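Local coordinates for protein small ribosomal subunit biogenesis GTPase RsgA (Thermotoga maritima, PDB 1U0L) that probably assists late maturation of the 30S ribosomal subunit as a circularly permuted, zinc-binding GTPase that hydrolyses GTP slowly until stimulated by that subunit, at residues A[86-92]-A[116-122]; A[167-173]-A[221-226]; A[9-15]-A[53-59]. All coordinates share one frame; numbering follows the deposited sequence.

Interaction 1: residues A[86-92]-A[116-122]; sequences DQVILVV and LETVMVI
Val88 meets two residues of the partner strand in different ways. With CG1 anti to the backbone N (chi1 171°), its other methyl, CG2, is left on the backbone N side and reaches back to Leu116, crossing that side chain at about a right angle with Val88 CG2 3.4 Å from Leu116 CD1. Thr118, by contrast, lies alongside Val88 and points the same way, its OG1 3.4 Å from Val88 CB. Farther on, on this same face, Val92 CG1 touches Ile122 CD1 at 3.8 Å, again side by side. The opposite face carries Ile89, whose bent chain brings CD1 to 4.0 Å from Val119 CB, while its CG2 branch crosses obliquely to Val121 CG2 at 3.8 Å. Branching suits Ile89 and Val88, since each can serve the residue it faces and a diagonal neighbour as well.

This alternation follows from an in-register parallel pairing of strands 87-92 and 117-122, whose directions differ by 22°. Six backbone bonds weave between them: Val88 accepts from Val119 N at its O and gives its own N to Glu117 O, and Val121 N reaches Leu90 O at 2.6 Å.

Helix 101-113 joins the strands in a beta-alpha-beta unit and covers the Val88 and Thr118 face through Ala111. The Ile89 and Val121 face packs on helix 160-167, through Leu167 and Leu163. Strand 171-175 pairs with the far edge of strand 87-92, and Val91 touches Val180 of the probable GTP-binding P-loop, close to the bound GDP.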
loop_
_atom_site.group_PDB
_atom_site.type_symbol
_atom_site.label_atom_id
_atom_site.label_comp_id
_atom_site.label_asym_id
_atom_site.label_seq_id
_atom_site.Cartn_x
_atom_site.Cartn_y
_atom_site.Cartn_z
ATOM N N ASP A 86 1.180 -1.020 -7.098
ATOM C CA ASP A 86 0.929 -2.462 -7.083
ATOM C C ASP A 86 0.939 -2.988 -5.661
ATOM O O ASP A 86 0.021 -3.685 -5.248
ATOM C CB ASP A 86 2.003 -3.241 -7.839
ATOM C CG ASP A 86 2.432 -2.573 -9.114
ATOM O OD1 ASP A 86 1.545 -2.126 -9.868
ATOM O OD2 ASP A 86 3.656 -2.508 -9.367
ATOM N N GLN A 87 1.991 -2.663 -4.913
ATOM C CA GLN A 87 2.128 -3.158 -3.550
ATOM C C GLN A 87 2.105 -2.203 -2.390
ATOM O O GLN A 87 2.452 -1.024 -2.487
ATOM C CB GLN A 87 3.412 -3.966 -3.391
ATOM C CG GLN A 87 3.348 -5.355 -3.914
ATOM C CD GLN A 87 4.620 -6.109 -3.644
ATOM O OE1 GLN A 87 5.716 -5.583 -3.838
ATOM N NE2 GLN A 87 4.489 -7.353 -3.202
ATOM N N VAL A 88 1.722 -2.792 -1.266
ATOM C CA VAL A 88 1.658 -2.141 0.016
ATOM C C VAL A 88 2.567 -2.992 0.868
ATOM O O VAL A 88 2.345 -4.201 0.998
ATOM C CB VAL A 88 0.274 -2.221 0.613
ATOM C CG1 VAL A 88 0.313 -1.714 2.041
ATOM C CG2 VAL A 88 -0.691 -1.418 -0.228
ATOM N N ILE A 89 3.622 -2.387 1.402
ATOM C CA ILE A 89 4.529 -3.121 2.275
ATOM C C ILE A 89 4.064 -2.686 3.639
ATOM O O ILE A 89 4.249 -1.530 4.031
ATOM C CB ILE A 89 5.963 -2.699 2.085
ATOM C CG1 ILE A 89 6.379 -2.909 0.628
ATOM C CG2 ILE A 89 6.840 -3.492 3.028
ATOM C CD1 ILE A 89 6.405 -4.374 0.179
ATOM N N LEU A 90 3.422 -3.607 4.342
ATOM C CA LEU A 90 2.878 -3.308 5.655
ATOM C C LEU A 90 3.871 -3.672 6.742
ATOM O O LEU A 90 4.029 -4.842 7.089
ATOM C CB LEU A 90 1.564 -4.068 5.857
ATOM C CG LEU A 90 0.444 -3.283 6.544
ATOM C CD1 LEU A 90 -0.734 -4.219 6.954
ATOM C CD2 LEU A 90 1.036 -2.590 7.750
ATOM N N VAL A 91 4.560 -2.667 7.265
ATOM C CA VAL A 91 5.522 -2.940 8.311
ATOM C C VAL A 91 4.807 -2.915 9.650
ATOM O O VAL A 91 4.143 -1.945 10.017
ATOM C CB VAL A 91 6.696 -1.953 8.268
ATOM C CG1 VAL A 91 7.568 -2.122 9.479
ATOM C CG2 VAL A 91 7.521 -2.231 7.044
ATOM N N VAL A 92 4.944 -4.022 10.361
ATOM C CA VAL A 92 4.295 -4.216 11.635
ATOM C C VAL A 92 5.294 -4.435 12.758
ATOM O O VAL A 92 6.388 -4.951 12.552
ATOM C CB VAL A 92 3.323 -5.406 11.520
ATOM C CG1 VAL A 92 3.245 -6.173 12.825
ATOM C CG2 VAL A 92 1.957 -4.893 11.099
ATOM N N LEU A 116 -4.576 -3.800 -4.179
ATOM C CA LEU A 116 -3.118 -3.851 -4.161
ATOM C C LEU A 116 -2.624 -5.126 -3.507
ATOM O O LEU A 116 -3.277 -5.687 -2.637
ATOM C CB LEU A 116 -2.548 -2.652 -3.389
ATOM C CG LEU A 116 -3.071 -1.253 -3.736
ATOM C CD1 LEU A 116 -2.479 -0.202 -2.798
ATOM C CD2 LEU A 116 -2.720 -0.935 -5.176
ATOM N N GLU A 117 -1.470 -5.597 -3.950
ATOM C CA GLU A 117 -0.871 -6.773 -3.357
ATOM C C GLU A 117 -0.331 -6.223 -2.041
ATOM O O GLU A 117 0.127 -5.079 -1.988
ATOM C CB GLU A 117 0.295 -7.266 -4.213
ATOM C CG GLU A 117 -0.097 -7.834 -5.545
ATOM C CD GLU A 117 -0.824 -9.146 -5.398
ATOM O OE1 GLU A 117 -1.915 -9.157 -4.789
ATOM O OE2 GLU A 117 -0.300 -10.171 -5.887
ATOM N N THR A 118 -0.397 -7.014 -0.980
ATOM C CA THR A 118 0.134 -6.577 0.296
ATOM C C THR A 118 1.143 -7.563 0.843
ATOM O O THR A 118 0.914 -8.770 0.826
ATOM C CB THR A 118 -0.973 -6.391 1.339
ATOM O OG1 THR A 118 -1.543 -5.088 1.186
ATOM C CG2 THR A 118 -0.419 -6.537 2.748
ATOM N N VAL A 119 2.274 -7.043 1.304
ATOM C CA VAL A 119 3.294 -7.879 1.909
ATOM C C VAL A 119 3.503 -7.390 3.332
ATOM O O VAL A 119 3.961 -6.270 3.561
ATOM C CB VAL A 119 4.593 -7.811 1.137
ATOM C CG1 VAL A 119 5.710 -8.453 1.942
ATOM C CG2 VAL A 119 4.412 -8.534 -0.170
ATOM N N MET A 120 3.134 -8.238 4.287
ATOM C CA MET A 120 3.244 -7.921 5.707
ATOM C C MET A 120 4.663 -8.162 6.196
ATOM O O MET A 120 5.234 -9.237 5.978
ATOM C CB MET A 120 2.253 -8.779 6.508
ATOM C CG MET A 120 2.213 -8.482 8.002
ATOM S SD MET A 120 0.826 -9.268 8.891
ATOM C CE MET A 120 -0.589 -8.629 7.925
ATOM N N VAL A 121 5.240 -7.158 6.845
ATOM C CA VAL A 121 6.599 -7.300 7.364
ATOM C C VAL A 121 6.722 -7.074 8.878
ATOM O O VAL A 121 6.633 -5.939 9.346
ATOM C CB VAL A 121 7.591 -6.317 6.680
ATOM C CG1 VAL A 121 8.967 -6.530 7.271
ATOM C CG2 VAL A 121 7.612 -6.504 5.161
ATOM N N ILE A 122 6.928 -8.147 9.638
ATOM C CA ILE A 122 7.110 -8.030 11.090
ATOM C C ILE A 122 8.555 -7.567 11.279
ATOM O O ILE A 122 9.491 -8.363 11.145
ATOM C CB ILE A 122 6.995 -9.390 11.813
ATOM C CG1 ILE A 122 5.729 -10.137 11.380
ATOM C CG2 ILE A 122 7.045 -9.159 13.338
ATOM C CD1 ILE A 122 4.521 -9.732 12.133
#

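Interaction 2: residues A[167-173]-A[221-226]; sequences LKGKIST and FGGYVV
Leu167 sets its CB at the edge of the Phe221 ring, near the ring plane, 3.6 Å from CE1. The side chain of Lys168, poorly ordered, crosses that of Phe221 at about a right angle, Lys168 CG 3.7 Å from Phe221 CD1. Phe221 CG sits between the backbone N and carbonyl carbon (chi1 50°), which turns the ring back toward the end of helix 160-167. Were an alanine here, the helix end would probably lose the ring that Leu167 CB and Lys168 CG rest on, and a gap would open. Nearby, Gly169 N donates to Gly222 O at 2.7 Å, from above the carbonyl plane.

Beyond Gly223, where a side chain would collide with Lys170 O, the two segments become neighbouring parallel strands of the GTPase sheet. Strand 171-175 leads to the probable GTP-binding P-loop from Gly176. Tyr224 N donates to Lys170 O (2.8 Å), and Val226 N meets Ser172 O almost head-on (2.9 Å). Ile171 CG1 lies 4.1 Å from Tyr224 CD1.

A second shell surrounds these groups. Phe219 stacks on Phe221, and Ile189 of helix 182-189 touches both Phe221 and Leu167. Asp86 OD2 accepts from Ile171 N, while Tyr224 OH is hydrogen-bonded to Glu26.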
loop_
_atom_site.group_PDB
_atom_site.type_symbol
_atom_site.label_atom_id
_atom_site.label_comp_id
_atom_site.label_asym_id
_atom_site.label_seq_id
_atom_site.Cartn_x
_atom_site.Cartn_y
_atom_site.Cartn_z
ATOM N N LEU A 167 9.883 -6.468 -3.884
ATOM C CA LEU A 167 9.912 -5.108 -4.384
ATOM C C LEU A 167 10.311 -5.032 -5.845
ATOM O O LEU A 167 9.905 -4.112 -6.554
ATOM C CB LEU A 167 10.858 -4.271 -3.529
ATOM C CG LEU A 167 10.469 -4.223 -2.051
ATOM C CD1 LEU A 167 11.536 -3.448 -1.284
ATOM C CD2 LEU A 167 9.091 -3.582 -1.891
ATOM N N LYS A 168 11.095 -6.006 -6.292
ATOM C CA LYS A 168 11.558 -6.060 -7.675
ATOM C C LYS A 168 10.478 -5.716 -8.684
ATOM O O LYS A 168 9.369 -6.254 -8.626
ATOM C CB LYS A 168 12.086 -7.454 -8.013
ATOM C CG LYS A 168 13.545 -7.687 -7.712
ATOM C CD LYS A 168 13.915 -9.126 -8.019
ATOM C CE LYS A 168 15.415 -9.343 -7.953
ATOM N NZ LYS A 168 15.976 -8.962 -6.628
ATOM N N GLY A 169 10.829 -4.818 -9.604
ATOM C CA GLY A 169 9.939 -4.410 -10.673
ATOM C C GLY A 169 8.775 -3.519 -10.329
ATOM O O GLY A 169 8.589 -2.470 -10.939
ATOM N N LYS A 170 7.993 -3.935 -9.346
ATOM C CA LYS A 170 6.801 -3.207 -8.921
ATOM C C LYS A 170 7.001 -1.801 -8.361
ATOM O O LYS A 170 8.121 -1.378 -8.085
ATOM C CB LYS A 170 6.058 -4.056 -7.894
ATOM C CG LYS A 170 5.831 -5.475 -8.367
ATOM C CD LYS A 170 5.413 -6.368 -7.230
ATOM C CE LYS A 170 5.321 -7.821 -7.678
ATOM N NZ LYS A 170 5.153 -8.746 -6.507
ATOM N N ILE A 171 5.894 -1.074 -8.235
ATOM C CA ILE A 171 5.895 0.258 -7.643
ATOM C C ILE A 171 5.299 -0.023 -6.265
ATOM O O ILE A 171 4.156 -0.478 -6.170
ATOM C CB ILE A 171 4.965 1.238 -8.404
ATOM C CG1 ILE A 171 5.559 1.563 -9.776
ATOM C CG2 ILE A 171 4.767 2.522 -7.587
ATOM C CD1 ILE A 171 4.854 2.698 -10.493
ATOM N N SER A 172 6.059 0.214 -5.200
ATOM C CA SER A 172 5.539 -0.085 -3.871
ATOM C C SER A 172 5.368 1.069 -2.891
ATOM O O SER A 172 6.073 2.074 -2.959
ATOM C CB SER A 172 6.400 -1.167 -3.214
ATOM O OG SER A 172 6.115 -2.445 -3.757
ATOM N N THR A 173 4.410 0.915 -1.979
ATOM C CA THR A 173 4.184 1.924 -0.951
ATOM C C THR A 173 4.309 1.315 0.449
ATOM O O THR A 173 3.696 0.297 0.768
ATOM C CB THR A 173 2.811 2.599 -1.082
ATOM O OG1 THR A 173 2.741 3.687 -0.154
ATOM C CG2 THR A 173 1.693 1.613 -0.782
ATOM N N PHE A 221 17.663 -2.638 -7.769
ATOM C CA PHE A 221 17.231 -3.816 -8.500
ATOM C C PHE A 221 16.008 -3.654 -9.384
ATOM O O PHE A 221 15.387 -4.653 -9.763
ATOM C CB PHE A 221 16.982 -4.934 -7.499
ATOM C CG PHE A 221 16.107 -4.519 -6.351
ATOM C CD1 PHE A 221 14.731 -4.387 -6.517
ATOM C CD2 PHE A 221 16.659 -4.224 -5.115
ATOM C CE1 PHE A 221 13.923 -3.966 -5.468
ATOM C CE2 PHE A 221 15.862 -3.805 -4.064
ATOM C CZ PHE A 221 14.491 -3.676 -4.239
ATOM N N GLY A 222 15.652 -2.419 -9.719
ATOM C CA GLY A 222 14.498 -2.209 -10.576
ATOM C C GLY A 222 13.195 -2.243 -9.808
ATOM O O GLY A 222 12.886 -3.202 -9.092
ATOM N N GLY A 223 12.411 -1.187 -9.964
ATOM C CA GLY A 223 11.149 -1.093 -9.261
ATOM C C GLY A 223 11.195 0.231 -8.534
ATOM O O GLY A 223 12.248 0.870 -8.490
ATOM N N TYR A 224 10.070 0.658 -7.978
ATOM C CA TYR A 224 10.046 1.914 -7.255
ATOM C C TYR A 224 9.288 1.805 -5.959
ATOM O O TYR A 224 8.434 0.928 -5.791
ATOM C CB TYR A 224 9.359 3.010 -8.050
ATOM C CG TYR A 224 9.864 3.250 -9.439
ATOM C CD1 TYR A 224 9.447 2.448 -10.505
ATOM C CD2 TYR A 224 10.662 4.360 -9.718
ATOM C CE1 TYR A 224 9.799 2.755 -11.816
ATOM C CE2 TYR A 224 11.020 4.675 -11.026
ATOM C CZ TYR A 224 10.580 3.874 -12.067
ATOM O OH TYR A 224 10.877 4.229 -13.356
ATOM N N VAL A 225 9.609 2.721 -5.050
ATOM C CA VAL A 225 8.919 2.824 -3.774
ATOM C C VAL A 225 8.629 4.303 -3.567
ATOM O O VAL A 225 9.453 5.163 -3.887
ATOM C CB VAL A 225 9.733 2.276 -2.581
ATOM C CG1 VAL A 225 10.976 3.139 -2.321
ATOM C CG2 VAL A 225 8.811 2.204 -1.351
ATOM N N VAL A 226 7.446 4.589 -3.041
ATOM C CA VAL A 226 7.027 5.964 -2.842
ATOM C C VAL A 226 7.775 6.760 -1.787
ATOM O O VAL A 226 8.281 6.239 -0.802
ATOM C CB VAL A 226 5.509 6.041 -2.556
ATOM C CG1 VAL A 226 4.995 7.445 -2.831
ATOM C CG2 VAL A 226 4.761 5.041 -3.434
#

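Interaction 3: residues A[9-15]-A[53-59]; sequences LRRRGIV and DRVEYTP
Tyr57 brings ring atom CD2 to 3.1 Å from Arg11 O and CE2 to 3.9 Å from Arg11 CB. Its CG lies between the backbone N and the carbonyl carbon (chi1 66°), a torsion that swings the ring across to strand 11-15; Arg12 O and Gly13 N lie farther out at its edge. Gly13, paired with Val55, suits its place because a CB there would press on the Tyr57 ring. Farther along this buried face, Val15 CG2 and Val55 CG2 meet at 4.1 Å, compact branched chains that fill the interior with Val23 and Ile67. Beneath them the antiparallel strands are firmly joined: Arg11 and Tyr57 exchange two N-H...O bonds, Gly13 and Val55 do likewise, and Val15 N donates to Asp53 O at 2.8 Å, almost straight at 178°. At the margin of this side, poorly ordered Arg11 crosses Pro59, with Arg11 CD 3.5 Å from Pro59 CG, and its charged end goes on to Asp27 and Glu29.

The other face is looser and richer in charge. Arg54 and Ile14 lie side by side, Ile14 CG1 over the guanidinium face and nearest Arg54 NE, so that the flat cation covers an apolar branch; this end meets Ile171 and Tyr224 of the GTPase domain. On the solvent side, Glu56 extends between two arginines, long flexible chains that fit there. Arg10 offers the edge of its guanidinium, NE to Glu56 OE1 3.3 Å, in a salt bridge whose planes stand 81° apart. Arg12 runs alongside, yet its NH1 stays 4.1 Å from Glu56 OE2, which has a weak hydrogen bond to Asn69.

By pairing the two end strands of the five-stranded sheet, first and fourth in sequence, this contact closes it, as expected of an OB-fold barrel.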
loop_
_atom_site.group_PDB
_atom_site.type_symbol
_atom_site.label_atom_id
_atom_site.label_comp_id
_atom_site.label_asym_id
_atom_site.label_seq_id
_atom_site.Cartn_x
_atom_site.Cartn_y
_atom_site.Cartn_z
ATOM N N LEU A 9 10.448 12.431 -31.029
ATOM C CA LEU A 9 9.185 11.676 -31.277
ATOM C C LEU A 9 8.630 11.040 -29.998
ATOM O O LEU A 9 9.348 10.872 -29.011
ATOM C CB LEU A 9 9.425 10.585 -32.328
ATOM C CG LEU A 9 8.244 9.648 -32.604
ATOM C CD1 LEU A 9 7.103 10.425 -33.250
ATOM C CD2 LEU A 9 8.697 8.507 -33.495
ATOM N N ARG A 10 7.346 10.690 -30.036
ATOM C CA ARG A 10 6.644 10.063 -28.918
ATOM C C ARG A 10 7.471 9.030 -28.149
ATOM O O ARG A 10 7.935 8.040 -28.717
ATOM C CB ARG A 10 5.367 9.383 -29.426
ATOM C CG ARG A 10 4.193 10.310 -29.705
ATOM C CD ARG A 10 3.394 10.566 -28.439
ATOM N NE ARG A 10 2.099 11.189 -28.705
ATOM C CZ ARG A 10 1.942 12.405 -29.217
ATOM N NH1 ARG A 10 3.002 13.143 -29.525
ATOM N NH2 ARG A 10 0.723 12.891 -29.418
ATOM N N ARG A 11 7.647 9.271 -26.852
ATOM C CA ARG A 11 8.381 8.359 -25.977
ATOM C C ARG A 11 7.581 8.140 -24.701
ATOM O O ARG A 11 6.960 9.066 -24.181
ATOM C CB ARG A 11 9.764 8.913 -25.615
ATOM C CG ARG A 11 10.766 8.905 -26.754
ATOM C CD ARG A 11 12.195 8.982 -26.226
ATOM N NE ARG A 11 12.943 7.743 -26.455
ATOM C CZ ARG A 11 12.643 6.561 -25.918
ATOM N NH1 ARG A 11 11.602 6.436 -25.106
ATOM N NH2 ARG A 11 13.386 5.498 -26.199
ATOM N N ARG A 12 7.598 6.911 -24.201
ATOM C CA ARG A 12 6.868 6.565 -22.991
ATOM C C ARG A 12 7.726 6.775 -21.749
ATOM O O ARG A 12 8.932 6.517 -21.757
ATOM C CB ARG A 12 6.405 5.110 -23.058
ATOM C CG ARG A 12 5.666 4.779 -24.336
ATOM C CD ARG A 12 5.280 3.311 -24.405
ATOM N NE ARG A 12 4.107 2.991 -23.594
ATOM C CZ ARG A 12 2.904 3.536 -23.760
ATOM N NH1 ARG A 12 2.698 4.444 -24.707
ATOM N NH2 ARG A 12 1.896 3.158 -22.987
ATOM N N GLY A 13 7.087 7.249 -20.681
ATOM C CA GLY A 13 7.782 7.486 -19.429
ATOM C C GLY A 13 6.867 7.367 -18.222
ATOM O O GLY A 13 5.643 7.318 -18.362
ATOM N N ILE A 14 7.466 7.304 -17.034
ATOM C CA ILE A 14 6.711 7.216 -15.784
ATOM C C ILE A 14 6.978 8.495 -15.005
ATOM O O ILE A 14 8.132 8.881 -14.839
ATOM C CB ILE A 14 7.169 6.024 -14.891
ATOM C CG1 ILE A 14 7.097 4.703 -15.667
ATOM C CG2 ILE A 14 6.268 5.915 -13.669
ATOM C CD1 ILE A 14 8.216 4.497 -16.666
ATOM N N VAL A 15 5.929 9.169 -14.548
ATOM C CA VAL A 15 6.122 10.382 -13.758
ATOM C C VAL A 15 6.729 9.994 -12.409
ATOM O O VAL A 15 6.289 9.033 -11.782
ATOM C CB VAL A 15 4.815 11.083 -13.459
ATOM C CG1 VAL A 15 5.079 12.270 -12.524
ATOM C CG2 VAL A 15 4.148 11.511 -14.758
ATOM N N ASP A 53 2.093 8.114 -12.625
ATOM C CA ASP A 53 1.326 8.082 -13.860
ATOM C C ASP A 53 2.237 7.789 -15.021
ATOM O O ASP A 53 3.342 8.331 -15.096
ATOM C CB ASP A 53 0.615 9.405 -14.105
ATOM C CG ASP A 53 -0.861 9.317 -13.805
ATOM O OD1 ASP A 53 -1.408 8.199 -13.936
ATOM O OD2 ASP A 53 -1.479 10.346 -13.453
ATOM N N ARG A 54 1.778 6.911 -15.910
ATOM C CA ARG A 54 2.543 6.549 -17.094
ATOM C C ARG A 54 2.196 7.573 -18.169
ATOM O O ARG A 54 1.017 7.879 -18.381
ATOM C CB ARG A 54 2.149 5.155 -17.563
ATOM C CG ARG A 54 3.294 4.170 -17.572
ATOM C CD ARG A 54 3.658 3.733 -16.172
ATOM N NE ARG A 54 4.729 2.740 -16.167
ATOM C CZ ARG A 54 4.989 1.940 -15.139
ATOM N NH1 ARG A 54 4.250 2.018 -14.037
ATOM N NH2 ARG A 54 5.982 1.062 -15.210
ATOM N N VAL A 55 3.205 8.120 -18.841
ATOM C CA VAL A 55 2.935 9.113 -19.884
ATOM C C VAL A 55 3.815 9.014 -21.125
ATOM O O VAL A 55 4.881 8.390 -21.104
ATOM C CB VAL A 55 3.063 10.561 -19.341
ATOM C CG1 VAL A 55 2.014 10.804 -18.249
ATOM C CG2 VAL A 55 4.475 10.805 -18.825
ATOM N N GLU A 56 3.342 9.625 -22.210
ATOM C CA GLU A 56 4.077 9.668 -23.471
ATOM C C GLU A 56 4.301 11.143 -23.785
ATOM O O GLU A 56 3.357 11.937 -23.774
ATOM C CB GLU A 56 3.294 8.962 -24.579
ATOM C CG GLU A 56 1.804 9.232 -24.592
ATOM C CD GLU A 56 1.090 8.396 -25.639
ATOM O OE1 GLU A 56 1.452 8.497 -26.833
ATOM O OE2 GLU A 56 0.171 7.636 -25.272
ATOM N N TYR A 57 5.556 11.503 -24.043
ATOM C CA TYR A 57 5.932 12.891 -24.293
ATOM C C TYR A 57 6.837 13.092 -25.515
ATOM O O TYR A 57 7.267 12.126 -26.148
ATOM C CB TYR A 57 6.656 13.422 -23.056
ATOM C CG TYR A 57 7.987 12.734 -22.808
ATOM C CD1 TYR A 57 9.190 13.419 -22.973
ATOM C CD2 TYR A 57 8.041 11.391 -22.437
ATOM C CE1 TYR A 57 10.413 12.787 -22.775
ATOM C CE2 TYR A 57 9.259 10.747 -22.239
ATOM C CZ TYR A 57 10.445 11.450 -22.409
ATOM O OH TYR A 57 11.656 10.811 -22.216
ATOM N N THR A 58 7.124 14.358 -25.826
ATOM C CA THR A 58 7.992 14.723 -26.949
ATOM C C THR A 58 9.351 15.145 -26.392
ATOM O O THR A 58 9.451 16.116 -25.644
ATOM C CB THR A 58 7.412 15.893 -27.760
ATOM O OG1 THR A 58 6.138 15.516 -28.303
ATOM C CG2 THR A 58 8.358 16.271 -28.893
ATOM N N PRO A 59 10.414 14.419 -26.759
ATOM C CA PRO A 59 11.783 14.685 -26.303
ATOM C C PRO A 59 12.534 15.852 -26.935
ATOM O O PRO A 59 13.596 15.640 -27.521
ATOM C CB PRO A 59 12.505 13.361 -26.575
ATOM C CG PRO A 59 11.389 12.345 -26.698
ATOM C CD PRO A 59 10.345 13.116 -27.437
#

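In the fold
Interactions 1 and 2 are buried parts of one GTPase sheet: strands 87-92 and 171-175 are neighbours, and Ile89 N comes 2.8 Å from Thr173 O, a probable hydrogen bond. Both use parallel pairing, but interaction 1 is lined mainly with aliphatic chains, its centre about 6 Å from the centre of the molecule, whereas interaction 2 begins with an aromatic and glycine-rich turn toward the surface. Interaction 3 belongs to the N-terminal OB domain, pairs antiparallel strands, and sets a mostly apolar face against one rich in charge. It still meets interaction 2 at the domain border, where Arg54 NH1 packs 3.7 Å from Ile171 CD1, but does not touch interaction 1.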